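Local atomic coordinates of GCN5-related N-acetyltransferase (PDB entry 3TCV), a protein that probably transfers an acetyl group from acetyl-CoA to an amine acceptor, perhaps the N-terminal serine or alanine of proteins, as a GNAT-family acetyltransferase. Residues B[192-197]-B[201-206]; B[166-169]-B[175-178]; B[72-77]-B[131-136]. One frame throughout, in Å; residues are numbered along the deposited sequence. Where two conformers were deposited one is given.

Overall arrangement
Followed from the N terminus, the three contacts come in series along the chain, none nesting in or crossing another. Contact 3 closes the longest loop, bringing the segment 72-77, between helices 67-70 and 82-94, onto strand 126-134. Contact 2 closes a short one, folding helix 173-182 back against strand 163-169, the neighbour of 126-134 in the sheet. Contact 1 is the hairpin of strands 185-196 and 199-209, the latter lying beside 163-169. All three therefore reach one mixed sheet. They also touch: Trp166 packs on Ile132, Phe206 N meets Trp166 O, and Phe75 lies against Met194, so strand 163-169 joins strand 126-134 to the hairpin, and the loop 72-77 meets the hairpin directly.

Contact 1: B[192-197]-B[201-206]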
ATOM      1  N   GLN B 192     -11.846   1.668  -3.906  1.00 12.54           N
ATOM      2  CA  GLN B 192     -11.502   2.876  -4.670  1.00 12.37           C
ATOM      3  C   GLN B 192      -9.995   3.193  -4.582  1.00 12.22           C
ATOM      4  O   GLN B 192      -9.578   4.340  -4.477  1.00 12.18           O
ATOM      5  CB  GLN B 192     -12.375   4.071  -4.237  1.00 12.35           C
ATOM      6  CG  GLN B 192     -13.862   3.801  -4.404  1.00 12.84           C
ATOM      7  CD  GLN B 192     -14.796   5.013  -4.343  1.00 12.85           C
ATOM      8  OE1 GLN B 192     -15.972   4.904  -4.729  1.00 13.45           O
ATOM      9  NE2 GLN B 192     -14.305   6.155  -3.856  1.00 12.54           N
ATOM     10  N   HIS B 193      -9.190   2.147  -4.668  1.00 12.29           N
ATOM     11  CA  HIS B 193      -7.738   2.249  -4.588  1.00 12.29           C
ATOM     12  C   HIS B 193      -7.129   2.926  -5.790  1.00 12.71           C
ATOM     13  O   HIS B 193      -6.113   3.581  -5.680  1.00 12.59           O
ATOM     14  CB  HIS B 193      -7.177   0.850  -4.430  1.00 12.26           C
ATOM     15  CG  HIS B 193      -5.705   0.794  -4.179  1.00 12.23           C
ATOM     16  ND1 HIS B 193      -4.897  -0.116  -4.794  1.00 12.44           N
ATOM     17  CD2 HIS B 193      -4.902   1.498  -3.285  1.00 12.32           C
ATOM     18  CE1 HIS B 193      -3.634   0.033  -4.332  1.00 12.55           C
ATOM     19  NE2 HIS B 193      -3.631   1.026  -3.421  1.00 12.36           N
ATOM     20  N   MET B 194      -7.726   2.729  -6.956  1.00 13.28           N
ATOM     21  CA  MET B 194      -7.218   3.312  -8.194  1.00 13.89           C
ATOM     22  C   MET B 194      -8.371   3.656  -9.139  1.00 14.09           C
ATOM     23  O   MET B 194      -9.481   3.156  -8.990  1.00 14.05           O
ATOM     24  CB  MET B 194      -6.279   2.356  -8.955  1.00 14.70           C
ATOM     25  CG  MET B 194      -5.172   1.742  -8.134  1.00 14.80           C
ATOM     26  SD  MET B 194      -4.116   0.598  -9.050  1.00 15.89           S
ATOM     27  CE  MET B 194      -3.118   1.807  -9.931  1.00 16.83           C
ATOM     28  N   VAL B 195      -8.051   4.505 -10.103  1.00 14.41           N
ATOM     29  CA  VAL B 195      -8.817   4.702 -11.323  1.00 14.86           C
ATOM     30  C   VAL B 195      -7.930   4.216 -12.484  1.00 15.53           C
ATOM     31  O   VAL B 195      -6.816   4.740 -12.694  1.00 16.37           O
ATOM     32  CB  VAL B 195      -9.205   6.176 -11.517  1.00 14.67           C
ATOM     33  CG1 VAL B 195     -10.019   6.330 -12.824  1.00 14.95           C
ATOM     34  CG2 VAL B 195      -9.987   6.705 -10.302  1.00 14.23           C
ATOM     35  N   VAL B 196      -8.399   3.199 -13.200  1.00 15.92           N
ATOM     36  CA  VAL B 196      -7.618   2.593 -14.281  1.00 16.69           C
ATOM     37  C   VAL B 196      -8.489   2.557 -15.544  1.00 17.45           C
ATOM     38  O   VAL B 196      -9.611   2.012 -15.545  1.00 17.12           O
ATOM     39  CB  VAL B 196      -7.123   1.180 -13.938  1.00 16.77           C
ATOM     40  CG1 VAL B 196      -6.275   0.604 -15.093  1.00 17.14           C
ATOM     41  CG2 VAL B 196      -6.339   1.176 -12.618  1.00 16.29           C
ATOM     42  N   LYS B 197      -7.995   3.226 -16.583  1.00 18.26           N
ATOM     43  CA  LYS B 197      -8.690   3.298 -17.871  1.00 19.14           C
ATOM     44  C   LYS B 197     -10.129   3.753 -17.713  1.00 19.10           C
ATOM     45  O   LYS B 197     -11.044   3.122 -18.223  1.00 19.95           O
ATOM     46  CB  LYS B 197      -8.633   1.930 -18.549  1.00 20.11           C
ATOM     47  CG  LYS B 197      -7.241   1.495 -18.900  1.00 20.49           C
ATOM     48  CD  LYS B 197      -7.230   0.033 -19.347  1.00 21.20           C
ATOM     49  CE  LYS B 197      -5.822  -0.433 -19.611  1.00 21.73           C
ATOM     50  NZ  LYS B 197      -5.741  -1.875 -19.995  1.00 21.62           N
ATOM     51  N   ARG B 201     -11.209   0.959  -9.588  1.00 15.34           N
ATOM     52  CA  ARG B 201     -10.560  -0.279  -9.198  1.00 15.44           C
ATOM     53  C   ARG B 201     -10.558  -0.368  -7.684  1.00 15.14           C
ATOM     54  O   ARG B 201      -9.983   0.492  -7.026  1.00 14.46           O
ATOM     55  CB  ARG B 201      -9.124  -0.326  -9.682  1.00 15.40           C
ATOM     56  CG  ARG B 201      -8.338  -1.500  -9.068  1.00 15.55           C
ATOM     57  CD  ARG B 201      -7.020  -1.770  -9.766  1.00 15.89           C
ATOM     58  NE  ARG B 201      -6.051  -2.462  -8.897  1.00 15.89           N
ATOM     59  CZ  ARG B 201      -4.973  -3.117  -9.322  1.00 15.99           C
ATOM     60  NH1 ARG B 201      -4.114  -3.601  -8.442  1.00 15.84           N
ATOM     61  NH2 ARG B 201      -4.737  -3.262 -10.620  1.00 16.35           N
ATOM     62  N   ASP B 202     -11.221  -1.398  -7.156  1.00 15.59           N
ATOM     63  CA  ASP B 202     -10.985  -1.832  -5.796  1.00 15.40           C
ATOM     64  C   ASP B 202      -9.881  -2.876  -5.902  1.00 15.24           C
ATOM     65  O   ASP B 202      -9.985  -3.788  -6.738  1.00 16.48           O
ATOM     66  CB  ASP B 202     -12.217  -2.484  -5.203  1.00 15.84           C
ATOM     67  CG  ASP B 202     -13.442  -1.589  -5.220  1.00 16.47           C
ATOM     68  OD1 ASP B 202     -13.362  -0.348  -5.112  1.00 15.42           O
ATOM     69  OD2 ASP B 202     -14.543  -2.175  -5.338  1.00 18.43           O
ATOM     70  N   THR B 203      -8.844  -2.755  -5.079  1.00 14.44           N
ATOM     71  CA  THR B 203      -7.715  -3.689  -5.131  1.00 14.04           C
ATOM     72  C   THR B 203      -7.828  -4.794  -4.087  1.00 13.82           C
ATOM     73  O   THR B 203      -7.894  -4.511  -2.908  1.00 13.43           O
ATOM     74  CB  THR B 203      -6.385  -2.941  -4.952  1.00 13.75           C
ATOM     75  OG1 THR B 203      -6.196  -2.035  -6.056  1.00 13.85           O
ATOM     76  CG2 THR B 203      -5.225  -3.943  -4.866  1.00 13.77           C
ATOM     77  N   ALA B 204      -7.800  -6.045  -4.557  1.00 13.98           N
ATOM     78  CA  ALA B 204      -7.664  -7.261  -3.755  1.00 13.71           C
ATOM     79  C   ALA B 204      -6.180  -7.518  -3.509  1.00 13.45           C
ATOM     80  O   ALA B 204      -5.376  -7.578  -4.463  1.00 13.23           O
ATOM     81  CB  ALA B 204      -8.274  -8.445  -4.505  1.00 14.05           C
ATOM     82  N   TRP B 205      -5.831  -7.685  -2.238  1.00 13.10           N
ATOM     83  CA  TRP B 205      -4.463  -7.954  -1.750  1.00 12.83           C
ATOM     84  C   TRP B 205      -4.324  -9.341  -1.194  1.00 12.91           C
ATOM     85  O   TRP B 205      -5.186  -9.822  -0.443  1.00 12.99           O
ATOM     86  CB  TRP B 205      -4.116  -6.985  -0.616  1.00 12.66           C
ATOM     87  CG  TRP B 205      -3.875  -5.578  -1.066  1.00 12.71           C
ATOM     88  CD1 TRP B 205      -4.773  -4.520  -1.048  1.00 12.67           C
ATOM     89  CD2 TRP B 205      -2.638  -5.030  -1.634  1.00 12.76           C
ATOM     90  NE1 TRP B 205      -4.196  -3.389  -1.570  1.00 12.72           N
ATOM     91  CE2 TRP B 205      -2.911  -3.626  -1.920  1.00 12.82           C
ATOM     92  CE3 TRP B 205      -1.371  -5.538  -1.900  1.00 12.93           C
ATOM     93  CZ2 TRP B 205      -1.948  -2.788  -2.455  1.00 13.08           C
ATOM     94  CZ3 TRP B 205      -0.413  -4.685  -2.456  1.00 13.11           C
ATOM     95  CH2 TRP B 205      -0.704  -3.336  -2.711  1.00 13.15           C
ATOM     96  N   PHE B 206      -3.194  -9.963  -1.517  1.00 12.83           N
ATOM     97  CA  PHE B 206      -2.864 -11.304  -1.075  1.00 12.87           C
ATOM     98  C   PHE B 206      -1.376 -11.330  -0.765  1.00 12.81           C
ATOM     99  O   PHE B 206      -0.601 -10.566  -1.345  1.00 12.91           O
ATOM    100  CB  PHE B 206      -3.113 -12.353  -2.164  1.00 13.05           C
ATOM    101  CG  PHE B 206      -4.448 -12.285  -2.871  1.00 13.17           C
ATOM    102  CD1 PHE B 206      -5.427 -13.234  -2.626  1.00 13.42           C
ATOM    103  CD2 PHE B 206      -4.671 -11.351  -3.881  1.00 13.34           C
ATOM    104  CE1 PHE B 206      -6.637 -13.207  -3.313  1.00 13.76           C
ATOM    105  CE2 PHE B 206      -5.880 -11.300  -4.545  1.00 13.57           C
ATOM    106  CZ  PHE B 206      -6.864 -12.228  -4.263  1.00 13.83           C
TER
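His193 and Thr203 meet through the imidazole edge: ND1 and the threonine OG1 lie 2.6 Å apart in a hydrogen bond in which either may be the donor, with OG1 in the ring plane. The same OG1 accepts a nearly straight bond from Arg201 NE at 2.9 Å (165°), in the guanidinium plane, so one hydroxyl oxygen is gripped by two side chains. Over a face of that guanidinium sits Met194 SD, 3.6 Å from Arg201 NE; the two chains run side by side in the same direction, and the thioether bends only at its last torsion (chi3 78°). Farther along, Val196 CG2 touches Arg201 CD. Trp205 turns its edge toward the face of the His193 imidazole in a T-shaped stack, with the planes at 64°.

The backbone beneath is the hairpin of the last two sheet strands of a GNAT fold, interrupted by a classic beta bulge in which His193 and Met194 together face Arg201. Met194 and Arg201 form an antiparallel hydrogen-bonded pair, Met194 N giving to Arg201 O at 3.2 Å and Arg201 N to Met194 O at 2.9 Å. Just ahead of the bulge the chain turns a corner at Gln192, whose N-H gives an almost linear bond to Asp202 OD1 at 2.8 Å, reaching it on the anti side of the carboxylate. That oxygen also receives Asn200 ND2.

In the next shell, Glu167 on the neighbouring strand takes Arg201 NH1 in a salt bridge, a second polar hold on the guanidinium. The Gln192 amide reaches Asp210 of the second subunit, and Val195 N bonds to Asn124 OD1 of that subunit, so the corner faces the dimer interface.

Contact 2: B[166-169]-B[175-178]; sequences WECH and SRRA
Trp166 and Cys168, on one face of strand 163-169, pack against Ser175, Arg176 and Ala178 of helix 173-182. This is a strand-to-helix contact within the part of the GNAT fold where an inner strand is followed directly by a helix lying back over the sheet. Ser175 is the centre of it. With its hydroxyl anti to the backbone N (chi1 -174°), the serine sends OG to the edge of the indole, where Trp166 NE1 donates to it at 3.0 Å, close to the ring plane. The same OG lies 3.2 Å from Cys168 CB. The sulfur of Cys168 rests on the aliphatic start of an arginine, SG to Arg176 CG 3.5 Å, while the arginine's NE bonds to Asn170 O in the turn between strand and helix. One helical turn on from Ser175, Ala178 CB meets Trp166 CZ2 at 4.1 Å. Beyond the contact the indole also meets the ring of Phe184 and touches Ile129 and Ile132 of the neighbouring strand 126-134. The N-H...O angle of 138° at Ser175 OG is bent, so the bond is probably not a strong one, but the hydroxyl gives the N-H of the buried Trp166 a polar partner.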
ATOM      1  N   TRP B 166       0.770  -9.997  -3.906  1.00 14.21           N
ATOM      2  CA  TRP B 166       0.010 -10.003  -5.162  1.00 14.60           C
ATOM      3  C   TRP B 166      -1.155  -9.052  -4.997  1.00 14.70           C
ATOM      4  O   TRP B 166      -1.834  -9.072  -3.986  1.00 14.54           O
ATOM      5  CB  TRP B 166      -0.502 -11.404  -5.423  1.00 14.62           C
ATOM      6  CG  TRP B 166      -1.250 -11.622  -6.715  1.00 14.64           C
ATOM      7  CD1 TRP B 166      -2.532 -11.207  -7.053  1.00 14.55           C
ATOM      8  CD2 TRP B 166      -0.798 -12.436  -7.851  1.00 14.68           C
ATOM      9  NE1 TRP B 166      -2.873 -11.661  -8.320  1.00 14.72           N
ATOM     10  CE2 TRP B 166      -1.860 -12.386  -8.847  1.00 14.58           C
ATOM     11  CE3 TRP B 166       0.380 -13.121  -8.159  1.00 14.51           C
ATOM     12  CZ2 TRP B 166      -1.744 -13.043 -10.079  1.00 14.69           C
ATOM     13  CZ3 TRP B 166       0.475 -13.766  -9.394  1.00 14.54           C
ATOM     14  CH2 TRP B 166      -0.563 -13.732 -10.326  1.00 14.62           C
ATOM     15  N   GLU B 167      -1.364  -8.155  -5.958  1.00 14.84           N
ATOM     16  CA  GLU B 167      -2.555  -7.293  -5.948  1.00 15.71           C
ATOM     17  C   GLU B 167      -3.118  -7.257  -7.357  1.00 15.89           C
ATOM     18  O   GLU B 167      -2.365  -7.310  -8.364  1.00 17.20           O
ATOM     19  CB  GLU B 167      -2.257  -5.865  -5.444  1.00 16.03           C
ATOM     20  CG  GLU B 167      -0.996  -5.232  -6.018  1.00 16.51           C
ATOM     21  CD  GLU B 167      -1.000  -3.714  -6.092  1.00 16.83           C
ATOM     22  OE1 GLU B 167       0.128  -3.143  -6.095  1.00 17.65           O
ATOM     23  OE2 GLU B 167      -2.079  -3.084  -6.192  1.00 16.49           O
ATOM     24  N   CYS B 168      -4.425  -7.203  -7.427  1.00 16.11           N
ATOM     25  CA  CYS B 168      -5.143  -7.114  -8.680  1.00 16.57           C
ATOM     26  C   CYS B 168      -6.493  -6.427  -8.468  1.00 17.04           C
ATOM     27  O   CYS B 168      -6.939  -6.228  -7.343  1.00 16.75           O
ATOM     28  CB  CYS B 168      -5.366  -8.530  -9.259  1.00 16.05           C
ATOM     29  SG  CYS B 168      -6.368  -9.634  -8.227  1.00 16.36           S
ATOM     30  N   HIS B 169      -7.117  -6.023  -9.568  1.00 18.40           N
ATOM     31  CA  HIS B 169      -8.482  -5.537  -9.544  0.50 18.66           C
ATOM     32  C   HIS B 169      -9.323  -6.609  -8.916  1.00 19.23           C
ATOM     33  O   HIS B 169      -9.212  -7.814  -9.278  1.00 19.00           O
ATOM     34  CB  HIS B 169      -8.923  -5.246 -10.990  0.50 19.26           C
ATOM     35  CG  HIS B 169     -10.069  -4.269 -11.130  0.50 19.24           C
ATOM     36  ND1 HIS B 169     -11.266  -4.474 -10.575  0.50 20.15           N
ATOM     37  CD2 HIS B 169     -10.171  -3.080 -11.852  0.50 19.47           C
ATOM     38  CE1 HIS B 169     -12.094  -3.458 -10.893  0.50 20.23           C
ATOM     39  NE2 HIS B 169     -11.425  -2.611 -11.678  0.50 19.94           N
ATOM     40  N   SER B 175      -7.174 -13.322 -12.188  1.00 18.74           N
ATOM     41  CA  SER B 175      -6.001 -12.931 -11.397  1.00 17.96           C
ATOM     42  C   SER B 175      -6.181 -13.340  -9.952  1.00 17.18           C
ATOM     43  O   SER B 175      -5.261 -13.885  -9.362  1.00 16.85           O
ATOM     44  CB  SER B 175      -5.707 -11.433 -11.469  1.00 18.15           C
ATOM     45  OG  SER B 175      -4.485 -11.171 -10.793  1.00 17.44           O
ATOM     46  N   ARG B 176      -7.363 -13.120  -9.389  1.00 17.46           N
ATOM     47  CA  ARG B 176      -7.624 -13.545  -8.032  1.00 18.34           C
ATOM     48  C   ARG B 176      -7.493 -15.057  -7.877  1.00 18.02           C
ATOM     49  O   ARG B 176      -6.882 -15.534  -6.929  1.00 18.06           O
ATOM     50  CB  ARG B 176      -8.998 -13.137  -7.581  1.00 19.72           C
ATOM     51  CG  ARG B 176      -9.119 -11.656  -7.348  1.00 20.89           C
ATOM     52  CD  ARG B 176     -10.379 -11.345  -6.580  1.00 22.05           C
ATOM     53  NE  ARG B 176     -11.582 -11.649  -7.358  1.00 23.98           N
ATOM     54  CZ  ARG B 176     -12.311 -12.770  -7.291  1.00 25.32           C
ATOM     55  NH1 ARG B 176     -11.975 -13.765  -6.497  1.00 25.78           N
ATOM     56  NH2 ARG B 176     -13.403 -12.896  -8.047  1.00 27.00           N
ATOM     57  N   ARG B 177      -8.069 -15.797  -8.814  1.00 17.96           N
ATOM     58  CA  ARG B 177      -7.992 -17.261  -8.770  1.00 18.44           C
ATOM     59  C   ARG B 177      -6.547 -17.722  -8.993  1.00 17.22           C
ATOM     60  O   ARG B 177      -6.123 -18.710  -8.384  1.00 17.05           O
ATOM     61  CB  ARG B 177      -8.972 -17.863  -9.783  1.00 20.40           C
ATOM     62  CG  ARG B 177     -10.433 -17.708  -9.356  1.00 21.81           C
ATOM     63  CD  ARG B 177     -11.373 -18.439 -10.311  1.00 24.73           C
ATOM     64  NE  ARG B 177     -11.394 -17.881 -11.665  1.00 26.68           N
ATOM     65  CZ  ARG B 177     -12.212 -16.902 -12.077  1.00 27.72           C
ATOM     66  NH1 ARG B 177     -13.072 -16.326 -11.240  1.00 28.91           N
ATOM     67  NH2 ARG B 177     -12.150 -16.480 -13.331  1.00 28.63           N
ATOM     68  N   ALA B 178      -5.778 -16.988  -9.793  1.00 16.14           N
ATOM     69  CA  ALA B 178      -4.360 -17.303 -10.010  1.00 15.89           C
ATOM     70  C   ALA B 178      -3.579 -17.138  -8.709  1.00 15.67           C
ATOM     71  O   ALA B 178      -2.784 -18.017  -8.340  1.00 15.60           O
ATOM     72  CB  ALA B 178      -3.744 -16.420 -11.101  1.00 15.95           C
TER

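Contact 3: B[72-77]-B[131-136]; sequences TWLFET and SIYWGP
The ring of Tyr133 carries the backbone N of Gly135 over the centre of one face, 4.0 Å above the plane, while Leu74 CD1 stands obliquely to it and packs on Tyr133 CB at 3.9 Å. One residue on, the Trp134 indole has Ile132 CG2 over its centre. Ile132, Tyr133 and Trp134 belong to strand 126-134 of the GNAT fold, an inner strand after which the chain runs on toward helix 142-158; the strand turns a corner at Ser131. The partner is an irregular loop between helices 67-70 and 82-94, and Leu74 is its point of contact, its side chain crossing that of Tyr133 at about a right angle. Around this small apolar meeting, polar ties hold both sides: Arg114 of strand 110-121 gives NH1 to Ser131 O and NH2 to Glu76 OE1 in a salt bridge, bridging strand and loop. Tyr133 OH reaches Ala61 O, while Lys197 NZ at the hairpin turn bonds to Leu74 O and Glu76 O. A chi1 of -70° sets CG of Leu74 anti to its own carbonyl carbon, and with chi2 at -170° both methyls come up to Ile132 O, CD2 the nearer at 3.2 Å.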
ATOM      1  N   THR B  72      -7.022  -6.191 -20.660  1.00 19.98           N
ATOM      2  CA  THR B  72      -8.164  -5.502 -20.024  1.00 20.79           C
ATOM      3  C   THR B  72      -7.818  -4.925 -18.654  1.00 20.69           C
ATOM      4  O   THR B  72      -8.067  -3.732 -18.396  1.00 20.25           O
ATOM      5  CB  THR B  72      -9.357  -6.463 -19.842  1.00 22.03           C
ATOM      6  OG1 THR B  72      -9.783  -6.948 -21.123  1.00 23.81           O
ATOM      7  CG2 THR B  72     -10.522  -5.760 -19.162  1.00 21.99           C
ATOM      8  N   TRP B  73      -7.226  -5.761 -17.799  1.00 20.92           N
ATOM      9  CA  TRP B  73      -6.971  -5.387 -16.400  1.00 21.68           C
ATOM     10  C   TRP B  73      -5.613  -4.839 -16.148  1.00 21.61           C
ATOM     11  O   TRP B  73      -5.313  -4.467 -15.018  1.00 22.29           O
ATOM     12  CB  TRP B  73      -7.191  -6.590 -15.476  1.00 22.95           C
ATOM     13  CG  TRP B  73      -8.518  -7.229 -15.672  1.00 24.27           C
ATOM     14  CD1 TRP B  73      -8.791  -8.445 -16.291  1.00 25.27           C
ATOM     15  CD2 TRP B  73      -9.808  -6.702 -15.274  1.00 25.73           C
ATOM     16  NE1 TRP B  73     -10.127  -8.703 -16.292  1.00 25.90           N
ATOM     17  CE2 TRP B  73     -10.802  -7.688 -15.703  1.00 26.33           C
ATOM     18  CE3 TRP B  73     -10.232  -5.551 -14.640  1.00 26.72           C
ATOM     19  CZ2 TRP B  73     -12.154  -7.510 -15.478  1.00 28.03           C
ATOM     20  CZ3 TRP B  73     -11.601  -5.376 -14.415  1.00 28.44           C
ATOM     21  CH2 TRP B  73     -12.543  -6.330 -14.834  1.00 28.53           C
ATOM     22  N   LEU B  74      -4.757  -4.815 -17.166  1.00 21.22           N
ATOM     23  CA  LEU B  74      -3.415  -4.266 -17.033  1.00 21.29           C
ATOM     24  C   LEU B  74      -3.473  -2.749 -17.067  1.00 21.27           C
ATOM     25  O   LEU B  74      -4.453  -2.183 -17.501  1.00 20.17           O
ATOM     26  CB  LEU B  74      -2.531  -4.778 -18.166  1.00 22.05           C
ATOM     27  CG  LEU B  74      -2.161  -6.256 -18.103  1.00 22.93           C
ATOM     28  CD1 LEU B  74      -1.081  -6.577 -19.135  1.00 23.16           C
ATOM     29  CD2 LEU B  74      -1.689  -6.614 -16.707  1.00 24.30           C
ATOM     30  N   PHE B  75      -2.415  -2.085 -16.619  1.00 21.73           N
ATOM     31  CA  PHE B  75      -2.363  -0.624 -16.694  1.00 22.48           C
ATOM     32  C   PHE B  75      -2.156  -0.164 -18.133  1.00 23.41           C
ATOM     33  O   PHE B  75      -2.621   0.902 -18.513  1.00 23.96           O
ATOM     34  CB  PHE B  75      -1.255  -0.068 -15.785  1.00 23.79           C
ATOM     35  CG  PHE B  75      -1.437  -0.416 -14.328  1.00 25.25           C
ATOM     36  CD1 PHE B  75      -2.660  -0.237 -13.702  1.00 26.13           C
ATOM     37  CD2 PHE B  75      -0.385  -0.930 -13.583  1.00 27.65           C
ATOM     38  CE1 PHE B  75      -2.832  -0.569 -12.371  1.00 27.07           C
ATOM     39  CE2 PHE B  75      -0.555  -1.264 -12.247  1.00 27.55           C
ATOM     40  CZ  PHE B  75      -1.780  -1.082 -11.647  1.00 27.25           C
ATOM     41  N   GLU B  76      -1.508  -1.001 -18.945  1.00 23.19           N
ATOM     42  CA  GLU B  76      -1.189  -0.653 -20.327  1.00 23.56           C
ATOM     43  C   GLU B  76      -2.318  -1.083 -21.278  1.00 23.50           C
ATOM     44  O   GLU B  76      -3.175  -1.903 -20.945  1.00 21.27           O
ATOM     45  CB  GLU B  76       0.103  -1.353 -20.775  1.00 24.24           C
ATOM     46  CG  GLU B  76       1.376  -1.031 -19.993  1.00 25.05           C
ATOM     47  CD  GLU B  76       1.444  -1.619 -18.581  1.00 25.41           C
ATOM     48  OE1 GLU B  76       0.996  -2.773 -18.331  1.00 25.97           O
ATOM     49  OE2 GLU B  76       1.980  -0.908 -17.698  1.00 28.59           O
ATOM     50  N   THR B  77      -2.299  -0.534 -22.484  1.00 25.90           N
ATOM     51  CA  THR B  77      -3.108  -1.067 -23.560  1.00 26.33           C
ATOM     52  C   THR B  77      -2.138  -1.684 -24.555  1.00 25.67           C
ATOM     53  O   THR B  77      -0.975  -1.290 -24.589  1.00 25.48           O
ATOM     54  CB  THR B  77      -3.933   0.024 -24.257  1.00 28.49           C
ATOM     55  OG1 THR B  77      -3.033   0.995 -24.778  1.00 29.13           O
ATOM     56  CG2 THR B  77      -4.886   0.695 -23.256  1.00 29.00           C
ATOM     57  N   SER B 131       2.850  -6.264 -12.624  1.00 15.93           N
ATOM     58  CA  SER B 131       3.059  -5.904 -14.018  0.60 16.28           C
ATOM     59  C   SER B 131       3.083  -7.174 -14.895  1.00 16.15           C
ATOM     60  O   SER B 131       3.864  -7.254 -15.822  1.00 15.76           O
ATOM     61  CB  SER B 131       4.385  -5.143 -14.183  0.60 16.85           C
ATOM     62  OG  SER B 131       4.502  -4.047 -13.268  0.60 17.36           O
ATOM     63  N   ILE B 132       2.260  -8.151 -14.576  1.00 16.16           N
ATOM     64  CA  ILE B 132       2.309  -9.457 -15.263  1.00 16.20           C
ATOM     65  C   ILE B 132       1.542  -9.442 -16.581  1.00 16.62           C
ATOM     66  O   ILE B 132       0.363  -9.108 -16.623  1.00 15.77           O
ATOM     67  CB  ILE B 132       1.699 -10.573 -14.366  1.00 16.39           C
ATOM     68  CG1 ILE B 132       2.555 -10.759 -13.104  1.00 16.31           C
ATOM     69  CG2 ILE B 132       1.561 -11.886 -15.158  1.00 16.69           C
ATOM     70  CD1 ILE B 132       1.923 -11.692 -12.076  1.00 16.04           C
ATOM     71  N   TYR B 133       2.226  -9.804 -17.665  1.00 16.78           N
ATOM     72  CA  TYR B 133       1.557 -10.171 -18.895  1.00 17.22           C
ATOM     73  C   TYR B 133       2.159 -11.483 -19.369  1.00 17.28           C
ATOM     74  O   TYR B 133       3.323 -11.518 -19.781  1.00 17.29           O
ATOM     75  CB  TYR B 133       1.709  -9.113 -20.004  1.00 17.87           C
ATOM     76  CG  TYR B 133       1.191  -9.628 -21.319  1.00 17.81           C
ATOM     77  CD1 TYR B 133      -0.126 -10.067 -21.428  1.00 18.67           C
ATOM     78  CD2 TYR B 133       1.996  -9.712 -22.442  1.00 18.58           C
ATOM     79  CE1 TYR B 133      -0.624 -10.592 -22.613  1.00 18.85           C
ATOM     80  CE2 TYR B 133       1.501 -10.233 -23.647  1.00 18.36           C
ATOM     81  CZ  TYR B 133       0.196 -10.662 -23.724  1.00 18.73           C
ATOM     82  OH  TYR B 133      -0.347 -11.180 -24.896  1.00 19.96           O
ATOM     83  N   TRP B 134       1.352 -12.545 -19.290  1.00 17.35           N
ATOM     84  CA  TRP B 134       1.726 -13.862 -19.777  1.00 17.61           C
ATOM     85  C   TRP B 134       0.872 -14.189 -20.974  1.00 18.09           C
ATOM     86  O   TRP B 134      -0.318 -14.481 -20.856  1.00 18.36           O
ATOM     87  CB  TRP B 134       1.553 -14.903 -18.681  1.00 17.44           C
ATOM     88  CG  TRP B 134       2.465 -14.745 -17.493  1.00 17.27           C
ATOM     89  CD1 TRP B 134       3.747 -14.223 -17.453  1.00 17.07           C
ATOM     90  CD2 TRP B 134       2.182 -15.180 -16.120  1.00 17.18           C
ATOM     91  NE1 TRP B 134       4.249 -14.265 -16.175  1.00 17.31           N
ATOM     92  CE2 TRP B 134       3.367 -14.859 -15.336  1.00 17.11           C
ATOM     93  CE3 TRP B 134       1.093 -15.760 -15.494  1.00 17.36           C
ATOM     94  CZ2 TRP B 134       3.425 -15.091 -13.979  1.00 17.43           C
ATOM     95  CZ3 TRP B 134       1.164 -15.995 -14.117  1.00 17.38           C
ATOM     96  CH2 TRP B 134       2.304 -15.665 -13.382  1.00 17.24           C
ATOM     97  N   GLY B 135       1.478 -14.111 -22.155  1.00 18.87           N
ATOM     98  CA  GLY B 135       0.769 -14.311 -23.395  1.00 19.41           C
ATOM     99  C   GLY B 135       0.471 -15.759 -23.714  1.00 20.02           C
ATOM    100  O   GLY B 135       0.778 -16.677 -22.934  1.00 20.09           O
ATOM    101  N   PRO B 136      -0.146 -15.977 -24.868  1.00 21.54           N
ATOM    102  CA  PRO B 136      -0.663 -17.296 -25.240  1.00 22.50           C
ATOM    103  C   PRO B 136       0.373 -18.419 -25.302  1.00 22.86           C
ATOM    104  O   PRO B 136       0.006 -19.572 -25.090  1.00 23.98           O
ATOM    105  CB  PRO B 136      -1.308 -17.059 -26.600  1.00 23.12           C
ATOM    106  CG  PRO B 136      -0.757 -15.789 -27.113  1.00 22.73           C
ATOM    107  CD  PRO B 136      -0.298 -14.982 -25.943  1.00 21.66           C
TER